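Local coordinates for mortality factor 4-like protein 1 (PDB 2F5K) that recognises histone H3 methylated at a lysine of its tail through a chromo domain, and so probably helps regulate gene expression, at residues D79-L82 / Q83-R86. Numbering follows the deposited sequence.
Sequences DTNL and QKQR
Four successive i to i+4 bonds, from Gln-83 N to Asp-79 O through to Arg-86 N to Leu-82 O (3.0 Å), wind 79-82 and 83-86 into the first turns of an alpha helix. On one flank Arg-86 reaches back toward the N-terminal end. With CG anti to the carbonyl carbon (chi1 -67°) and the chain extended as far as NE, its guanidinium passes over the Leu-82 carbonyl, so that Leu-82 O lies against a face of the group. Its edge takes two waters in plane: one accepts from Arg-86 NH2 (3.0 Å) and donates to Asp-79 OD1 (2.6 Å), the other joins Arg-86 NH1 to Asp-79 O. NH2 and OD1, 5.5 Å apart, probably attract each other through the first water and not by a direct salt bridge. This helix, 79-98, follows the last strand of the chromo domain's curved antiparallel sheet, and its first turns meet strands 28-32 and 74-76. Leu-82 and Gln-85 run side by side along the helix, Leu-82 CD2 3.5 Å from Gln-85 OE1, while Gln-85 touches Leu-30 and its NE2 donates a hydrogen bond to Leu-37 O. Asn-81, buried, touches Leu-30 and Leu-75 and donates through ND2 to Lys-76 O, tying the first turn to strand 74-76.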
loop_
_atom_site.group_PDB
_atom_site.type_symbol
_atom_site.label_atom_id
_atom_site.label_comp_id
_atom_site.label_asym_id
_atom_site.label_seq_id
_atom_site.Cartn_x
_atom_site.Cartn_y
_atom_site.Cartn_z
ATOM N N ASP A 79 3.351 0.972 13.822
ATOM C CA ASP A 79 4.302 2.065 14.088
ATOM C C ASP A 79 5.541 2.071 13.193
ATOM O O ASP A 79 5.912 3.106 12.659
ATOM C CB ASP A 79 4.714 2.143 15.576
ATOM C CG ASP A 79 3.615 2.768 16.455
ATOM O OD1 ASP A 79 2.741 3.482 15.898
ATOM O OD2 ASP A 79 3.533 2.591 17.703
ATOM N N THR A 80 6.206 0.936 13.068
ATOM C CA THR A 80 7.390 0.838 12.210
ATOM C C THR A 80 7.090 1.305 10.771
ATOM O O THR A 80 7.877 2.024 10.169
ATOM C CB THR A 80 7.891 -0.623 12.136
ATOM O OG1 THR A 80 8.539 -0.966 13.354
ATOM C CG2 THR A 80 9.073 -0.738 11.132
ATOM N N ASN A 81 5.990 0.834 10.200
ATOM C CA ASN A 81 5.640 1.250 8.841
ATOM C C ASN A 81 5.131 2.689 8.732
ATOM O O ASN A 81 5.420 3.366 7.746
ATOM C CB ASN A 81 4.746 0.239 8.168
ATOM C CG ASN A 81 5.434 -1.086 8.024
ATOM O OD1 ASN A 81 6.643 -1.118 7.841
ATOM N ND2 ASN A 81 4.686 -2.184 8.127
ATOM N N LEU A 82 4.443 3.175 9.769
ATOM C CA LEU A 82 4.034 4.591 9.800
ATOM C C LEU A 82 5.271 5.488 9.825
ATOM O O LEU A 82 5.294 6.514 9.175
ATOM C CB LEU A 82 3.108 4.889 10.991
ATOM C CG LEU A 82 1.726 4.313 10.791
ATOM C CD1 LEU A 82 0.962 4.164 12.121
ATOM C CD2 LEU A 82 0.936 5.158 9.754
ATOM N N GLN A 83 6.301 5.095 10.577
ATOM C CA GLN A 83 7.552 5.837 10.604
ATOM C C GLN A 83 8.198 5.816 9.218
ATOM O O GLN A 83 8.801 6.781 8.792
ATOM C CB GLN A 83 8.522 5.166 11.580
ATOM C CG GLN A 83 9.816 5.877 11.713
ATOM C CD GLN A 83 9.618 7.347 12.071
ATOM O OE1 GLN A 83 8.586 7.722 12.687
ATOM N NE2 GLN A 83 10.600 8.188 11.695
ATOM N N LYS A 84 8.101 4.682 8.532
ATOM C CA LYS A 84 8.657 4.556 7.183
ATOM C C LYS A 84 7.850 5.463 6.244
ATOM O O LYS A 84 8.409 6.125 5.370
ATOM C CB LYS A 84 8.598 3.103 6.707
ATOM C CG LYS A 84 8.832 2.880 5.225
ATOM C CD LYS A 84 8.806 1.347 4.802
ATOM C CE LYS A 84 9.917 0.550 5.492
ATOM N NZ LYS A 84 10.559 -0.456 4.589
ATOM N N GLN A 85 6.532 5.479 6.443
ATOM C CA GLN A 85 5.668 6.324 5.620
ATOM C C GLN A 85 6.119 7.758 5.708
ATOM O O GLN A 85 6.239 8.454 4.700
ATOM C CB GLN A 85 4.212 6.283 6.090
ATOM C CG GLN A 85 3.290 7.201 5.240
ATOM C CD GLN A 85 1.816 7.047 5.605
ATOM O OE1 GLN A 85 1.477 6.928 6.789
ATOM N NE2 GLN A 85 0.951 7.017 4.606
ATOM N N ARG A 86 6.367 8.182 6.939
ATOM C CA ARG A 86 6.756 9.558 7.215
ATOM C C ARG A 86 8.112 9.875 6.639
ATOM O O ARG A 86 8.353 10.999 6.205
ATOM C CB ARG A 86 6.791 9.841 8.720
ATOM C CG ARG A 86 5.436 9.803 9.426
ATOM C CD ARG A 86 5.522 10.358 10.856
ATOM N NE ARG A 86 4.521 9.776 11.741
ATOM C CZ ARG A 86 4.664 8.638 12.404
ATOM N NH1 ARG A 86 5.780 7.932 12.314
ATOM N NH2 ARG A 86 3.683 8.214 13.187
HETATM O O HOH W 1 3.065 5.896 15.023
HETATM O O HOH W 2 5.886 5.406 14.345
#